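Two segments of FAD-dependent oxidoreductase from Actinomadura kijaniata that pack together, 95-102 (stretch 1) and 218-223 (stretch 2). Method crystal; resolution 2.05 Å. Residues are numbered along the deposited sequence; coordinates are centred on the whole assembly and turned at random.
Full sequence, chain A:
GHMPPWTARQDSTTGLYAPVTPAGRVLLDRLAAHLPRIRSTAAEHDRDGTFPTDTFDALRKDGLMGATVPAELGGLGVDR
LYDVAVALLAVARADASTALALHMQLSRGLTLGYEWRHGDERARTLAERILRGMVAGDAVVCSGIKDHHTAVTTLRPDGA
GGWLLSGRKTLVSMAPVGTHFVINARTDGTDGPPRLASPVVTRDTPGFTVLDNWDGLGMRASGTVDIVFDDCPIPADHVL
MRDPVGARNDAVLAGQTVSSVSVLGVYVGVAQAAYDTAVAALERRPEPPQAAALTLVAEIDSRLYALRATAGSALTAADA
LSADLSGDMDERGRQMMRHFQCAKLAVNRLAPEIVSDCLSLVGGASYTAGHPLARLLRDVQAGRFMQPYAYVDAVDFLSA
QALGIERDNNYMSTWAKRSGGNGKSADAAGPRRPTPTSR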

# COMPACT_ATOMS: atom_id res chain seq x y z
N ASP A 95 -17.48 -9.16 -20.77
CA ASP A 95 -18.47 -8.83 -19.77
C ASP A 95 -18.27 -9.82 -18.62
O ASP A 95 -18.28 -11.04 -18.80
N ALA A 96 -18.05 -9.27 -17.44
CA ALA A 96 -17.67 -10.10 -16.30
C ALA A 96 -18.86 -10.90 -15.77
O ALA A 96 -18.65 -12.03 -15.30
N SER A 97 -20.06 -10.32 -15.80
CA SER A 97 -21.26 -11.06 -15.41
C SER A 97 -21.44 -12.31 -16.25
O SER A 97 -21.75 -13.35 -15.69
N THR A 98 -21.24 -12.20 -17.57
CA THR A 98 -21.42 -13.40 -18.39
C THR A 98 -20.38 -14.47 -18.04
O THR A 98 -20.66 -15.67 -18.06
N ALA A 99 -19.15 -14.02 -17.80
CA ALA A 99 -18.10 -14.96 -17.42
C ALA A 99 -18.43 -15.65 -16.09
O ALA A 99 -18.11 -16.82 -15.94
N LEU A 100 -18.99 -14.92 -15.13
CA LEU A 100 -19.19 -15.44 -13.79
C LEU A 100 -20.27 -16.53 -13.90
O LEU A 100 -20.13 -17.62 -13.34
N ALA A 101 -21.33 -16.24 -14.66
CA ALA A 101 -22.34 -17.25 -14.91
C ALA A 101 -21.78 -18.44 -15.69
O ALA A 101 -22.03 -19.55 -15.28
N LEU A 102 -21.06 -18.21 -16.79
CA LEU A 102 -20.42 -19.33 -17.49
C LEU A 102 -19.52 -20.23 -16.64
O LEU A 102 -19.50 -21.44 -16.84
N GLY A 218 -22.30 -4.51 -8.54
CA GLY A 218 -21.82 -5.03 -9.83
C GLY A 218 -22.30 -6.45 -10.11
O GLY A 218 -23.15 -6.95 -9.36
N MET A 219 -21.74 -7.11 -11.13
CA MET A 219 -22.18 -8.43 -11.60
C MET A 219 -23.70 -8.38 -11.81
O MET A 219 -24.44 -9.33 -11.52
N ARG A 220 -24.16 -7.23 -12.31
CA ARG A 220 -25.59 -6.97 -12.33
C ARG A 220 -26.38 -7.90 -13.24
O ARG A 220 -27.56 -8.16 -12.99
N ALA A 221 -25.70 -8.42 -14.26
CA ALA A 221 -26.36 -9.25 -15.26
C ALA A 221 -26.18 -10.74 -14.98
O ALA A 221 -26.53 -11.56 -15.85
N SER A 222 -25.64 -11.10 -13.82
CA SER A 222 -25.19 -12.49 -13.62
C SER A 222 -26.31 -13.40 -13.13
O SER A 222 -26.12 -14.62 -12.98
N GLY A 223 -27.47 -12.81 -12.88
CA GLY A 223 -28.64 -13.60 -12.47
C GLY A 223 -28.49 -14.29 -11.13
O GLY A 223 -28.87 -15.47 -10.97

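The contact between these two segments is small and buried, an example of a serine from the first turns of a helix packing on the backbone of a type I beta turn, with two apolar side-chain contacts beside it. The helix begins at A96, with D95 at its N-cap: in the t rotamer, D95 OD1 accepts from T98 N at 2.9 Å and from T98 OG1 at 2.8 Å. These bonds engage D95 OD1 and T98 OG1 within their own segment, and the CA-to-CB bond of T98 points away from the turn.

The CA-to-CB bonds of S97, L100, A101, A221 and S222 point toward the other stretch; those of A96 and M219 point sideways. S97 lies at the centre. Its CA is 4.5 Å from the CA of S222, so the close approach coincides with two serines. In the m rotamer, its side chain lies against the turn backbone, with S97 OG 3.1 Å from M219 C and 3.2 Å from A221 N. S97 CB meanwhile packs 3.7 Å from A221 CB and 3.6 Å from S222 N, so much of this contact is close van der Waals packing.

M219 supplies the longest side chain in contact with the helix. Its chi angles of m, m and t carry the chain across the helix face, where M219 CE sits 3.8 Å from A96 CB and M219 CG 3.9 Å from L100 CD2. One turn beyond A96, L100 adopts a t, p rotamer, and its CD2 also approaches S222 CB at 4.1 Å. A101 adds a looser contact, its CB 4.2 Å from S222 O.

The turn is fastened from within. S222 N donates to M219 O at 3.1 Å, and S222 OG, in the p rotamer, donates to the same oxygen at 2.7 Å. R220, by contrast, points away and finds its polar partners outside this interface. Each segment has its own internal bonds, while side-chain packing contributes to the contact between them.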

# COMPACT_ATOMS: atom_id res chain seq x y z
CB ASP A 95 -19.91 -9.02 -20.31
CG ASP A 95 -20.96 -8.80 -19.22
OD1 ASP A 95 -21.79 -9.67 -18.83
OD2 ASP A 95 -20.95 -7.65 -18.73
CB ALA A 96 -17.17 -9.16 -15.20
CB SER A 97 -22.58 -10.28 -15.56
OG SER A 97 -22.58 -9.20 -14.63
CB THR A 98 -21.22 -13.03 -19.88
OG1 THR A 98 -22.22 -12.07 -20.24
CG2 THR A 98 -21.28 -14.23 -20.81
CB ALA A 99 -16.73 -14.23 -17.32
CB LEU A 100 -19.68 -14.33 -12.86
CG LEU A 100 -20.12 -14.82 -11.46
CD1 LEU A 100 -18.92 -15.46 -10.83
CD2 LEU A 100 -20.63 -13.71 -10.54
CB ALA A 101 -23.56 -16.70 -15.65
CB LEU A 102 -19.64 -18.83 -18.70
CG LEU A 102 -19.01 -19.89 -19.60
CD1 LEU A 102 -20.18 -20.69 -20.20
CD2 LEU A 102 -18.27 -19.17 -20.74
CB MET A 219 -21.78 -9.59 -10.67
CG MET A 219 -20.26 -9.82 -10.48
SD MET A 219 -19.45 -9.99 -12.11
CE MET A 219 -17.75 -10.28 -11.61
CB ARG A 220 -25.89 -5.48 -12.57
CG ARG A 220 -25.62 -4.67 -11.31
CD ARG A 220 -25.82 -3.17 -11.58
NE ARG A 220 -27.18 -2.92 -12.06
CZ ARG A 220 -28.29 -2.94 -11.32
NH1 ARG A 220 -28.27 -3.16 -10.01
NH2 ARG A 220 -29.44 -2.72 -11.93
CB ALA A 221 -25.86 -8.94 -16.67
CB SER A 222 -24.03 -12.58 -12.62
OG SER A 222 -24.42 -12.06 -11.36